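Local coordinates for protein signal transduction histidine kinase, LytS (PDB 5XSJ) that probably acts as the membrane-bound sensor kinase of a two-component system, phosphorylating protein histidine with ATP, this chain being its N-terminal helical part, at residues 21-26 / 127-132; 26-31 / 52-57; 34-39 / 93-98; 57-62 / 83-88. All coordinates share one frame; numbering follows the deposited sequence.

Contact 1: residues 21-26 / 127-132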
loop_
_atom_site.group_PDB
_atom_site.type_symbol
_atom_site.label_atom_id
_atom_site.label_comp_id
_atom_site.label_asym_id
_atom_site.label_seq_id
_atom_site.Cartn_x
_atom_site.Cartn_y
_atom_site.Cartn_z
ATOM N N ILE B 21 -4.197 -10.365 27.764
ATOM C CA ILE B 21 -5.271 -10.914 26.944
ATOM C C ILE B 21 -5.250 -10.283 25.553
ATOM O O ILE B 21 -5.408 -10.978 24.541
ATOM C CB ILE B 21 -6.662 -10.701 27.600
ATOM C CG1 ILE B 21 -6.738 -11.473 28.928
ATOM C CG2 ILE B 21 -7.779 -11.169 26.651
ATOM C CD1 ILE B 21 -8.032 -11.281 29.719
ATOM N N THR B 22 -5.027 -8.974 25.516
ATOM C CA THR B 22 -4.951 -8.223 24.270
ATOM C C THR B 22 -3.790 -8.737 23.426
ATOM O O THR B 22 -3.920 -8.909 22.217
ATOM C CB THR B 22 -4.795 -6.714 24.551
ATOM O OG1 THR B 22 -6.000 -6.230 25.153
ATOM C CG2 THR B 22 -4.544 -5.939 23.274
ATOM N N ASN B 23 -2.663 -9.018 24.066
ATOM C CA ASN B 23 -1.551 -9.603 23.344
ATOM C C ASN B 23 -1.875 -11.026 22.859
ATOM O O ASN B 23 -1.433 -11.440 21.790
ATOM C CB ASN B 23 -0.297 -9.609 24.211
ATOM C CG ASN B 23 0.898 -10.198 23.493
ATOM O OD1 ASN B 23 1.368 -9.651 22.503
ATOM N ND2 ASN B 23 1.394 -11.319 23.993
ATOM N N GLU B 24 -2.654 -11.777 23.630
ATOM C CA GLU B 24 -3.007 -13.126 23.213
ATOM C C GLU B 24 -3.883 -13.086 21.974
ATOM O O GLU B 24 -3.710 -13.881 21.057
ATOM C CB GLU B 24 -3.720 -13.881 24.345
ATOM C CG GLU B 24 -2.756 -14.418 25.398
ATOM C CD GLU B 24 -3.453 -14.863 26.681
ATOM O OE1 GLU B 24 -4.677 -15.145 26.660
ATOM O OE2 GLU B 24 -2.760 -14.935 27.714
ATOM N N ILE B 25 -4.835 -12.159 21.963
ATOM C CA ILE B 25 -5.717 -11.948 20.815
ATOM C C ILE B 25 -4.926 -11.629 19.542
ATOM O O ILE B 25 -5.174 -12.186 18.478
ATOM C CB ILE B 25 -6.711 -10.797 21.107
ATOM C CG1 ILE B 25 -7.679 -11.214 22.208
ATOM C CG2 ILE B 25 -7.454 -10.376 19.835
ATOM C CD1 ILE B 25 -8.443 -10.062 22.823
ATOM N N LYS B 26 -3.953 -10.740 19.670
ATOM C CA LYS B 26 -3.125 -10.333 18.537
ATOM C C LYS B 26 -2.348 -11.523 17.980
ATOM O O LYS B 26 -2.307 -11.732 16.770
ATOM C CB LYS B 26 -2.180 -9.207 18.967
ATOM C CG LYS B 26 -1.404 -8.551 17.834
ATOM C CD LYS B 26 -0.559 -7.403 18.367
ATOM C CE LYS B 26 0.135 -6.690 17.213
ATOM N NZ LYS B 26 0.635 -7.706 16.225
ATOM N N THR B 127 -3.481 -0.706 19.646
ATOM C CA THR B 127 -4.129 0.456 20.257
ATOM C C THR B 127 -4.711 0.110 21.626
ATOM O O THR B 127 -4.534 0.849 22.600
ATOM C CB THR B 127 -5.257 1.013 19.373
ATOM O OG1 THR B 127 -4.713 1.524 18.152
ATOM C CG2 THR B 127 -6.002 2.121 20.087
ATOM N N LEU B 128 -5.417 -1.015 21.701
ATOM C CA LEU B 128 -5.954 -1.470 22.974
ATOM C C LEU B 128 -4.849 -1.650 24.003
ATOM O O LEU B 128 -4.977 -1.218 25.143
ATOM C CB LEU B 128 -6.712 -2.777 22.799
ATOM C CG LEU B 128 -8.193 -2.613 22.482
ATOM C CD1 LEU B 128 -8.810 -3.983 22.209
ATOM C CD2 LEU B 128 -8.919 -1.905 23.619
ATOM N N MET B 129 -3.756 -2.281 23.588
ATOM C CA MET B 129 -2.668 -2.595 24.508
ATOM C C MET B 129 -2.065 -1.325 25.080
ATOM O O MET B 129 -1.689 -1.275 26.247
ATOM C CB MET B 129 -1.590 -3.421 23.813
ATOM C CG MET B 129 -0.927 -4.475 24.694
ATOM S SD MET B 129 0.190 -5.514 23.721
ATOM C CE MET B 129 -0.870 -5.962 22.346
ATOM N N GLN B 130 -1.980 -0.294 24.248
ATOM C CA GLN B 130 -1.483 0.996 24.692
ATOM C C GLN B 130 -2.425 1.646 25.696
ATOM O O GLN B 130 -1.975 2.230 26.681
ATOM C CB GLN B 130 -1.270 1.938 23.511
ATOM C CG GLN B 130 -0.186 1.505 22.536
ATOM C CD GLN B 130 0.054 2.566 21.467
ATOM O OE1 GLN B 130 0.414 3.713 21.777
ATOM N NE2 GLN B 130 -0.163 2.196 20.208
ATOM N N ASN B 131 -3.725 1.552 25.439
ATOM C CA ASN B 131 -4.725 2.102 26.347
ATOM C C ASN B 131 -4.721 1.430 27.713
ATOM O O ASN B 131 -4.807 2.100 28.739
ATOM C CB ASN B 131 -6.110 1.989 25.726
ATOM C CG ASN B 131 -6.287 2.927 24.563
ATOM O OD1 ASN B 131 -5.344 3.601 24.147
ATOM N ND2 ASN B 131 -7.500 2.981 24.028
ATOM N N PHE B 132 -4.634 0.103 27.723
ATOM C CA PHE B 132 -4.500 -0.633 28.972
ATOM C C PHE B 132 -3.204 -0.259 29.690
ATOM O O PHE B 132 -3.150 -0.219 30.915
ATOM C CB PHE B 132 -4.536 -2.137 28.713
ATOM C CG PHE B 132 -5.896 -2.653 28.359
ATOM C CD1 PHE B 132 -7.014 -2.238 29.066
ATOM C CD2 PHE B 132 -6.056 -3.542 27.315
ATOM C CE1 PHE B 132 -8.273 -2.717 28.741
ATOM C CE2 PHE B 132 -7.306 -4.025 26.985
ATOM C CZ PHE B 132 -8.418 -3.611 27.696
#
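Thr22 and Met129 mark the closest backbone approach of two helical segments, 21-26 and 127-132, with their CA atoms 6.1 Å apart. The segments run antiparallel, with 170° between their directions and 9.4 Å between their axes. Thr22 and Met129 bury most of the surface. The two side chains lie alongside one another, pointing opposite ways. Thr22 uses its two branches differently. CG2 is anti to the backbone N and packs against the Met129 backbone and side chain; it lies 3.8 Å from Met129 N. CB of Leu128 also touches this methyl. OG1 reaches the rim of the Phe132 ring, close to the ring plane, and stands 3.2 Å from Phe132 CE2. This hydroxyl has its polar partner within its own helix, the carbonyl O of Asn18. The Met129 chain bends at chi3 (-50°), which sets CE against the other helix. That methyl lies 3.8 Å from Thr22 CG2 and 3.8 Å from Asn23 CA. It also lies 4.2 Å from Lys26 CD, so this methyl touches residues spread over just more than one turn of the helix. Asn23 adds its CB here, while its ND2 donates to Glu134 of the second subunit. Gln130 of that subunit packs on Asn23 and Lys26, so the subunit interface adjoins this contact. Leu65 of helix 45-67 touches Thr22, and Leu77 of helix 73-99 touches Leu128. The arrangement is typical of an antiparallel four-helix bundle, whose first and last helices, 15-42 and 104-133, pack side by side here.

Contact 2: residues 26-31 / 52-57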
loop_
_atom_site.group_PDB
_atom_site.type_symbol
_atom_site.label_atom_id
_atom_site.label_comp_id
_atom_site.label_asym_id
_atom_site.label_seq_id
_atom_site.Cartn_x
_atom_site.Cartn_y
_atom_site.Cartn_z
ATOM N N LYS B 26 -3.953 -10.740 19.670
ATOM C CA LYS B 26 -3.125 -10.333 18.537
ATOM C C LYS B 26 -2.348 -11.523 17.980
ATOM O O LYS B 26 -2.307 -11.732 16.770
ATOM C CB LYS B 26 -2.180 -9.207 18.967
ATOM C CG LYS B 26 -1.404 -8.551 17.834
ATOM C CD LYS B 26 -0.559 -7.403 18.367
ATOM C CE LYS B 26 0.135 -6.690 17.213
ATOM N NZ LYS B 26 0.635 -7.706 16.225
ATOM N N GLN B 27 -1.760 -12.322 18.865
ATOM C CA GLN B 27 -1.084 -13.552 18.453
ATOM C C GLN B 27 -2.047 -14.543 17.783
ATOM O O GLN B 27 -1.696 -15.185 16.784
ATOM C CB GLN B 27 -0.436 -14.242 19.648
ATOM C CG GLN B 27 0.577 -13.436 20.438
ATOM C CD GLN B 27 1.228 -14.292 21.543
ATOM O OE1 GLN B 27 0.551 -15.056 22.263
ATOM N NE2 GLN B 27 2.549 -14.177 21.664
ATOM N N HIS B 28 -3.251 -14.689 18.331
ATOM C CA HIS B 28 -4.236 -15.605 17.722
ATOM C C HIS B 28 -4.579 -15.173 16.303
ATOM O O HIS B 28 -4.643 -15.990 15.381
ATOM C CB HIS B 28 -5.526 -15.668 18.546
ATOM C CG HIS B 28 -5.369 -16.308 19.886
ATOM N ND1 HIS B 28 -4.727 -17.523 20.055
ATOM C CD2 HIS B 28 -5.782 -15.929 21.115
ATOM C CE1 HIS B 28 -4.734 -17.841 21.337
ATOM N NE2 HIS B 28 -5.358 -16.889 22.004
ATOM N N VAL B 29 -4.838 -13.879 16.137
ATOM C CA VAL B 29 -5.178 -13.353 14.822
ATOM C C VAL B 29 -4.010 -13.570 13.864
ATOM O O VAL B 29 -4.198 -14.093 12.772
ATOM C CB VAL B 29 -5.534 -11.845 14.867
ATOM C CG1 VAL B 29 -5.831 -11.362 13.485
ATOM C CG2 VAL B 29 -6.741 -11.592 15.788
ATOM N N ASP B 30 -2.807 -13.188 14.285
ATOM C CA ASP B 30 -1.616 -13.390 13.458
ATOM C C ASP B 30 -1.412 -14.861 13.114
ATOM O O ASP B 30 -1.152 -15.205 11.966
ATOM C CB ASP B 30 -0.367 -12.837 14.151
ATOM C CG ASP B 30 -0.429 -11.316 14.343
ATOM O OD1 ASP B 30 -1.384 -10.682 13.831
ATOM O OD2 ASP B 30 0.472 -10.750 15.003
ATOM N N SER B 31 -1.543 -15.740 14.098
ATOM C CA SER B 31 -1.314 -17.154 13.830
ATOM C C SER B 31 -2.417 -17.727 12.942
ATOM O O SER B 31 -2.173 -18.604 12.090
ATOM C CB SER B 31 -1.217 -17.932 15.139
ATOM O OG SER B 31 -1.255 -19.321 14.886
ATOM N N ASN B 52 -8.559 -22.265 12.120
ATOM C CA ASN B 52 -9.878 -22.224 12.715
ATOM C C ASN B 52 -9.813 -22.110 14.233
ATOM O O ASN B 52 -10.502 -21.277 14.827
ATOM C CB ASN B 52 -10.673 -23.457 12.292
ATOM C CG ASN B 52 -12.083 -23.442 12.828
ATOM O OD1 ASN B 52 -12.529 -24.397 13.482
ATOM N ND2 ASN B 52 -12.789 -22.336 12.583
ATOM N N ASN B 53 -8.961 -22.923 14.854
ATOM C CA ASN B 53 -8.749 -22.864 16.301
ATOM C C ASN B 53 -8.297 -21.488 16.772
ATOM O O ASN B 53 -8.788 -20.964 17.776
ATOM C CB ASN B 53 -7.715 -23.911 16.735
ATOM C CG ASN B 53 -8.249 -25.351 16.649
ATOM O OD1 ASN B 53 -9.406 -25.586 16.301
ATOM N ND2 ASN B 53 -7.389 -26.313 16.948
ATOM N N GLU B 54 -7.343 -20.899 16.062
ATOM C CA GLU B 54 -6.846 -19.597 16.469
ATOM C C GLU B 54 -7.912 -18.500 16.347
ATOM O O GLU B 54 -7.985 -17.651 17.232
ATOM C CB GLU B 54 -5.590 -19.238 15.672
ATOM C CG GLU B 54 -4.409 -20.165 15.969
ATOM C CD GLU B 54 -3.807 -19.933 17.351
ATOM O OE1 GLU B 54 -3.796 -18.784 17.843
ATOM O OE2 GLU B 54 -3.336 -20.901 17.963
ATOM N N VAL B 55 -8.768 -18.500 15.316
ATOM C CA VAL B 55 -9.812 -17.454 15.325
ATOM C C VAL B 55 -10.880 -17.682 16.366
ATOM O O VAL B 55 -11.477 -16.725 16.838
ATOM C CB VAL B 55 -10.587 -17.239 13.990
ATOM C CG1 VAL B 55 -9.844 -16.335 13.115
ATOM C CG2 VAL B 55 -10.948 -18.503 13.272
ATOM N N ILE B 56 -11.140 -18.939 16.711
ATOM C CA ILE B 56 -12.092 -19.228 17.781
ATOM C C ILE B 56 -11.603 -18.583 19.049
ATOM O O ILE B 56 -12.367 -17.948 19.776
ATOM C CB ILE B 56 -12.278 -20.757 18.002
ATOM C CG1 ILE B 56 -13.159 -21.344 16.902
ATOM C CG2 ILE B 56 -12.914 -21.032 19.348
ATOM C CD1 ILE B 56 -13.009 -22.856 16.743
ATOM N N LEU B 57 -10.305 -18.706 19.297
ATOM C CA LEU B 57 -9.726 -18.194 20.524
ATOM C C LEU B 57 -9.692 -16.663 20.525
ATOM O O LEU B 57 -9.945 -16.030 21.554
ATOM C CB LEU B 57 -8.320 -18.768 20.727
ATOM C CG LEU B 57 -8.214 -20.278 20.995
ATOM C CD1 LEU B 57 -6.781 -20.764 20.815
ATOM C CD2 LEU B 57 -8.728 -20.622 22.393
#
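His28 meets Glu54 and Leu57, and these three residues carry most of the contact between segments 26-31 and 52-57. Glu54 and the imidazole cross at about a right angle. His28 ND1 donates to Glu54 OE1 at 2.7 Å, and the bond is nearly straight at 168°. The acceptor lies in the plane of the imidazole. Seen from Glu54, the donor comes from the syn side but 35° out of the carboxylate plane. The Glu54 chain is bent at chi2, which turns CD back toward His28. Its CG also packs on Ser31, 3.4 Å from Ser31 OG. This is a His-carboxylate hydrogen bond at the partly exposed seam of an antiparallel helical hairpin, formed by helices 15-42 and 45-67. The segment axes come within 8.0 Å, and the CA atoms of His28 and Glu54 are only 4.9 Å apart. Leu57, one turn after Glu54, makes a CH-pi contact with the ring. Its CB sits 3.6 Å from the centroid of the His28 ring, almost straight above the centre. Leu57 CD1 reaches the ring at 3.6 Å from His28 CE1. The second ring nitrogen, NE2, is hydrogen-bonded to Lys61 NZ of the same helix as Glu54.

Contact 3: residues 34-39 / 93-98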
loop_
_atom_site.group_PDB
_atom_site.type_symbol
_atom_site.label_atom_id
_atom_site.label_comp_id
_atom_site.label_asym_id
_atom_site.label_seq_id
_atom_site.Cartn_x
_atom_site.Cartn_y
_atom_site.Cartn_z
ATOM N N ASP B 34 -1.576 -16.723 9.320
ATOM C CA ASP B 34 -0.426 -17.463 8.837
ATOM C C ASP B 34 -0.810 -18.883 8.412
ATOM O O ASP B 34 -0.423 -19.352 7.332
ATOM C CB ASP B 34 0.645 -17.484 9.926
ATOM C CG ASP B 34 1.914 -18.173 9.481
ATOM O OD1 ASP B 34 2.162 -18.256 8.257
ATOM O OD2 ASP B 34 2.667 -18.634 10.360
ATOM N N ASN B 35 -1.601 -19.557 9.246
ATOM C CA ASN B 35 -2.039 -20.902 8.931
ATOM C C ASN B 35 -2.999 -20.896 7.755
ATOM O O ASN B 35 -2.886 -21.733 6.864
ATOM C CB ASN B 35 -2.672 -21.553 10.164
ATOM C CG ASN B 35 -1.627 -22.047 11.140
ATOM O OD1 ASN B 35 -1.040 -23.097 10.928
ATOM N ND2 ASN B 35 -1.356 -21.270 12.192
ATOM N N PHE B 36 -3.918 -19.931 7.749
ATOM C CA PHE B 36 -4.817 -19.707 6.610
ATOM C C PHE B 36 -4.048 -19.583 5.291
ATOM O O PHE B 36 -4.348 -20.278 4.327
ATOM C CB PHE B 36 -5.660 -18.445 6.849
ATOM C CG PHE B 36 -6.396 -17.955 5.634
ATOM C CD1 PHE B 36 -7.524 -18.614 5.170
ATOM C CD2 PHE B 36 -5.974 -16.811 4.967
ATOM C CE1 PHE B 36 -8.215 -18.156 4.057
ATOM C CE2 PHE B 36 -6.661 -16.345 3.854
ATOM C CZ PHE B 36 -7.783 -17.017 3.395
ATOM N N ASN B 37 -3.061 -18.685 5.265
ATOM C CA ASN B 37 -2.195 -18.498 4.105
ATOM C C ASN B 37 -1.565 -19.805 3.629
ATOM O O ASN B 37 -1.649 -20.160 2.452
ATOM C CB ASN B 37 -1.091 -17.489 4.426
ATOM C CG ASN B 37 -1.593 -16.044 4.463
ATOM O OD1 ASN B 37 -2.642 -15.716 3.905
ATOM N ND2 ASN B 37 -0.831 -15.176 5.111
ATOM N N GLN B 38 -0.933 -20.525 4.547
ATOM C CA GLN B 38 -0.311 -21.805 4.200
ATOM C C GLN B 38 -1.322 -22.800 3.677
ATOM O O GLN B 38 -1.021 -23.566 2.763
ATOM C CB GLN B 38 0.417 -22.398 5.407
ATOM C CG GLN B 38 1.627 -21.566 5.859
ATOM C CD GLN B 38 2.210 -22.092 7.152
ATOM O OE1 GLN B 38 2.656 -23.241 7.228
ATOM N NE2 GLN B 38 2.162 -21.276 8.195
ATOM N N TYR B 39 -2.527 -22.793 4.241
ATOM C CA TYR B 39 -3.543 -23.733 3.786
ATOM C C TYR B 39 -3.941 -23.472 2.340
ATOM O O TYR B 39 -3.998 -24.401 1.536
ATOM C CB TYR B 39 -4.785 -23.682 4.668
ATOM C CG TYR B 39 -5.867 -24.631 4.193
ATOM C CD1 TYR B 39 -5.662 -26.015 4.212
ATOM C CD2 TYR B 39 -7.079 -24.155 3.722
ATOM C CE1 TYR B 39 -6.646 -26.901 3.770
ATOM C CE2 TYR B 39 -8.077 -25.030 3.281
ATOM C CZ TYR B 39 -7.849 -26.403 3.311
ATOM O OH TYR B 39 -8.830 -27.269 2.891
ATOM N N ASN B 93 -14.878 -17.562 2.953
ATOM C CA ASN B 93 -15.214 -17.516 1.537
ATOM C C ASN B 93 -14.037 -17.960 0.675
ATOM O O ASN B 93 -14.223 -18.675 -0.309
ATOM C CB ASN B 93 -15.674 -16.116 1.124
ATOM C CG ASN B 93 -17.024 -15.757 1.707
ATOM O OD1 ASN B 93 -17.764 -16.625 2.157
ATOM N ND2 ASN B 93 -17.340 -14.479 1.726
ATOM N N THR B 94 -12.828 -17.553 1.049
ATOM C CA THR B 94 -11.634 -17.990 0.327
ATOM C C THR B 94 -11.486 -19.508 0.424
ATOM O O THR B 94 -11.272 -20.172 -0.576
ATOM C CB THR B 94 -10.337 -17.325 0.857
ATOM O OG1 THR B 94 -10.464 -15.900 0.824
ATOM C CG2 THR B 94 -9.139 -17.740 0.022
ATOM N N ILE B 95 -11.598 -20.050 1.633
ATOM C CA ILE B 95 -11.430 -21.483 1.856
ATOM C C ILE B 95 -12.464 -22.260 1.047
ATOM O O ILE B 95 -12.170 -23.276 0.418
ATOM C CB ILE B 95 -11.559 -21.829 3.357
ATOM C CG1 ILE B 95 -10.357 -21.298 4.133
ATOM C CG2 ILE B 95 -11.696 -23.328 3.568
ATOM C CD1 ILE B 95 -10.488 -21.516 5.614
ATOM N N SER B 96 -13.682 -21.742 1.044
ATOM C CA SER B 96 -14.769 -22.346 0.297
ATOM C C SER B 96 -14.504 -22.407 -1.214
ATOM O O SER B 96 -14.719 -23.439 -1.833
ATOM C CB SER B 96 -16.058 -21.585 0.585
ATOM O OG SER B 96 -17.129 -22.128 -0.145
ATOM N N ALA B 97 -14.046 -21.314 -1.809
ATOM C CA ALA B 97 -13.729 -21.312 -3.235
ATOM C C ALA B 97 -12.522 -22.194 -3.517
ATOM O O ALA B 97 -12.463 -22.881 -4.531
ATOM C CB ALA B 97 -13.474 -19.881 -3.735
ATOM N N TYR B 98 -11.556 -22.166 -2.607
ATOM C CA TYR B 98 -10.357 -22.976 -2.733
ATOM C C TYR B 98 -10.685 -24.467 -2.770
ATOM O O TYR B 98 -10.188 -25.205 -3.625
ATOM C CB TYR B 98 -9.407 -22.687 -1.576
ATOM C CG TYR B 98 -8.214 -23.615 -1.504
ATOM C CD1 TYR B 98 -7.181 -23.514 -2.421
ATOM C CD2 TYR B 98 -8.115 -24.581 -0.514
ATOM C CE1 TYR B 98 -6.086 -24.340 -2.356
ATOM C CE2 TYR B 98 -7.020 -25.428 -0.447
ATOM C CZ TYR B 98 -6.010 -25.294 -1.372
ATOM O OH TYR B 98 -4.913 -26.111 -1.322
#
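Tyr39 and Tyr98 form a T-shaped pair in which the edge of Tyr98 points at the face of Tyr39. The ring centroids are 5.3 Å apart and the planes stand at 69°. Tyr98 CE2 lies above the Tyr39 ring, displaced toward its rim. The closest ring atoms are Tyr39 CE2 and Tyr98 CD2, at 3.8 Å. Ile95 fills in between the two aromatics of segment 34-39. Its CG2 lies 4.0 Å from Tyr39 CE2. Its other branch, CG1, meets the edge of Phe36, 3.8 Å from Phe36 CE1. Thr94 meets the same ring edge, with its CB 3.6 Å from Phe36 CZ. Both Phe36 and Tyr39 hold CG anti to the backbone N (chi1 168° and 179°), and both rings extend to the other helix. The wide axis separation of 11.1 Å is bridged by these long side chains. In the next shell, the Tyr39 hydroxyl is hydrogen-bonded to Glu99 OE2, just beyond segment 93-98. Thr94 OG1 is bonded to Ser90 O in its own helix. Helices 15-42 and 73-99 run nearly parallel here, as the first and third helices of an up-and-down bundle do. Around them, helix 104-133 brings Ala114 to Phe36 and Asp110 to Thr94, and helix 45-67 brings Tyr51 to Ile95 and Lys48 to Tyr39.

Contact 4: residues 57-62 / 83-88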
loop_
_atom_site.group_PDB
_atom_site.type_symbol
_atom_site.label_atom_id
_atom_site.label_comp_id
_atom_site.label_asym_id
_atom_site.label_seq_id
_atom_site.Cartn_x
_atom_site.Cartn_y
_atom_site.Cartn_z
ATOM N N LEU B 57 -10.305 -18.706 19.297
ATOM C CA LEU B 57 -9.726 -18.194 20.524
ATOM C C LEU B 57 -9.692 -16.663 20.525
ATOM O O LEU B 57 -9.945 -16.030 21.554
ATOM C CB LEU B 57 -8.320 -18.768 20.727
ATOM C CG LEU B 57 -8.214 -20.278 20.995
ATOM C CD1 LEU B 57 -6.781 -20.764 20.815
ATOM C CD2 LEU B 57 -8.728 -20.622 22.393
ATOM N N ALA B 58 -9.358 -16.060 19.386
ATOM C CA ALA B 58 -9.369 -14.591 19.295
ATOM C C ALA B 58 -10.782 -14.039 19.535
ATOM O O ALA B 58 -10.978 -13.084 20.279
ATOM C CB ALA B 58 -8.835 -14.138 17.932
ATOM N N LYS B 59 -11.765 -14.663 18.898
ATOM C CA LYS B 59 -13.164 -14.279 19.061
ATOM C C LYS B 59 -13.649 -14.336 20.526
ATOM O O LYS B 59 -14.284 -13.393 21.021
ATOM C CB LYS B 59 -14.032 -15.186 18.183
ATOM C CG LYS B 59 -15.508 -14.860 18.207
ATOM C CD LYS B 59 -15.829 -13.617 17.386
ATOM C CE LYS B 59 -17.310 -13.256 17.522
ATOM N NZ LYS B 59 -17.614 -11.925 16.931
ATOM N N GLN B 60 -13.354 -15.436 21.217
ATOM C CA GLN B 60 -13.792 -15.622 22.605
ATOM C C GLN B 60 -13.162 -14.600 23.530
ATOM O O GLN B 60 -13.833 -14.029 24.387
ATOM C CB GLN B 60 -13.450 -17.036 23.103
ATOM C CG GLN B 60 -14.156 -17.448 24.415
ATOM C CD GLN B 60 -13.413 -16.995 25.673
ATOM O OE1 GLN B 60 -12.289 -16.482 25.597
ATOM N NE2 GLN B 60 -14.034 -17.196 26.838
ATOM N N LYS B 61 -11.861 -14.389 23.370
ATOM C CA LYS B 61 -11.149 -13.463 24.246
ATOM C C LYS B 61 -11.548 -12.012 23.992
ATOM O O LYS B 61 -11.621 -11.220 24.927
ATOM C CB LYS B 61 -9.639 -13.657 24.103
ATOM C CG LYS B 61 -9.208 -15.014 24.630
ATOM C CD LYS B 61 -7.729 -15.293 24.465
ATOM C CE LYS B 61 -7.423 -16.727 24.941
ATOM N NZ LYS B 61 -6.005 -17.127 24.733
ATOM N N ILE B 62 -11.824 -11.658 22.741
ATOM C CA ILE B 62 -12.386 -10.332 22.470
ATOM C C ILE B 62 -13.727 -10.184 23.204
ATOM O O ILE B 62 -14.008 -9.149 23.821
ATOM C CB ILE B 62 -12.584 -10.081 20.960
ATOM C CG1 ILE B 62 -11.227 -9.972 20.256
ATOM C CG2 ILE B 62 -13.392 -8.800 20.734
ATOM C CD1 ILE B 62 -11.339 -9.996 18.756
ATOM N N THR B 83 -14.469 -6.317 13.020
ATOM C CA THR B 83 -13.446 -6.484 12.001
ATOM C C THR B 83 -13.001 -7.945 11.958
ATOM O O THR B 83 -12.745 -8.490 10.886
ATOM C CB THR B 83 -12.247 -5.538 12.266
ATOM O OG1 THR B 83 -12.730 -4.194 12.324
ATOM C CG2 THR B 83 -11.194 -5.641 11.184
ATOM N N LEU B 84 -12.922 -8.590 13.119
ATOM C CA LEU B 84 -12.608 -10.017 13.142
ATOM C C LEU B 84 -13.682 -10.822 12.419
ATOM O O LEU B 84 -13.362 -11.732 11.649
ATOM C CB LEU B 84 -12.453 -10.532 14.576
ATOM C CG LEU B 84 -11.930 -11.981 14.629
ATOM C CD1 LEU B 84 -10.484 -12.040 14.152
ATOM C CD2 LEU B 84 -12.050 -12.588 16.023
ATOM N N ASP B 85 -14.953 -10.491 12.647
ATOM C CA ASP B 85 -16.034 -11.168 11.932
ATOM C C ASP B 85 -15.852 -11.019 10.415
ATOM O O ASP B 85 -16.139 -11.957 9.663
ATOM C CB ASP B 85 -17.412 -10.625 12.339
ATOM C CG ASP B 85 -17.806 -10.988 13.773
ATOM O OD1 ASP B 85 -17.230 -11.928 14.363
ATOM O OD2 ASP B 85 -18.714 -10.321 14.310
ATOM N N SER B 86 -15.378 -9.849 9.967
ATOM C CA SER B 86 -15.138 -9.636 8.532
ATOM C C SER B 86 -14.012 -10.520 8.018
ATOM O O SER B 86 -14.065 -11.043 6.917
ATOM C CB SER B 86 -14.798 -8.172 8.234
ATOM O OG SER B 86 -15.908 -7.323 8.452
ATOM N N TYR B 87 -12.971 -10.647 8.817
ATOM C CA TYR B 87 -11.881 -11.554 8.505
ATOM C C TYR B 87 -12.372 -12.987 8.423
ATOM O O TYR B 87 -11.999 -13.734 7.528
ATOM C CB TYR B 87 -10.798 -11.441 9.568
ATOM C CG TYR B 87 -9.836 -12.593 9.548
ATOM C CD1 TYR B 87 -8.868 -12.683 8.557
ATOM C CD2 TYR B 87 -9.874 -13.588 10.529
ATOM C CE1 TYR B 87 -7.955 -13.738 8.525
ATOM C CE2 TYR B 87 -8.963 -14.656 10.502
ATOM C CZ TYR B 87 -7.998 -14.722 9.501
ATOM O OH TYR B 87 -7.084 -15.772 9.460
ATOM N N ILE B 88 -13.205 -13.373 9.386
ATOM C CA ILE B 88 -13.765 -14.720 9.403
ATOM C C ILE B 88 -14.555 -14.972 8.122
ATOM O O ILE B 88 -14.421 -16.023 7.490
ATOM C CB ILE B 88 -14.640 -14.926 10.657
ATOM C CG1 ILE B 88 -13.728 -14.946 11.892
ATOM C CG2 ILE B 88 -15.436 -16.221 10.558
ATOM C CD1 ILE B 88 -14.440 -14.805 13.215
#
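Lys59 faces Leu84 and Asp85, and its side chain is turned differently against each. Against Leu84 it runs obliquely; with Asp85 it crosses at about a right angle. The Lys59 chain bends at chi2 (76°), which moves CD out of line with the first part of the chain. The ammonium end then meets the carboxylate, with Lys59 NZ 2.6 Å from Asp85 OD1. This salt bridge includes a hydrogen bond that uses the syn lone pair of OD1. The second oxygen, OD2, is also near, at 3.3 Å from Lys59 NZ. A further salt bridge joins Lys59 NZ to Asp81, one turn before Asp85, so one charge is shared by two acidic side chains of helix 73-99. Helices 45-67 and 73-99 are neighbours in a four-helix bundle and run antiparallel in these segments, at 162°. Beneath the salt bridge, Leu84 supplies the apolar part of the contact through one methyl. Leu84 CD2 lies 3.6 Å from Lys59 N and 3.9 Å from Lys59 CB. The same methyl meets Ala58 CB at 4.0 Å. On the following turn it meets Ile62 CD1 at 3.8 Å, where the two side chains again approach obliquely. Ile62 also packs on Leu80 of the same helix as Leu84. Asp85 and Ser86 are touched by basic side chains from a chain of another protein.

In the fold
From the N terminus, helix 15-42 opens contacts 1, 2 and 3 in turn. Contacts 1 and 2 share Lys26. Helix 45-67 returns and closes contact 2. Contact 4 opens on the same helix, sharing Leu57 with contact 2, and closes on helix 73-99; the two are in series. Further along helix 73-99, contact 3 closes. Its loop encloses contact 4 and crosses contact 2. Helix 104-133 closes contact 1 last, around all the others. Contacts 1, 2 and 4 join helices side by side, while contact 3 spans the bundle. Lys61 of contact 4 also ties that contact to contact 1, through a salt bridge to Glu24.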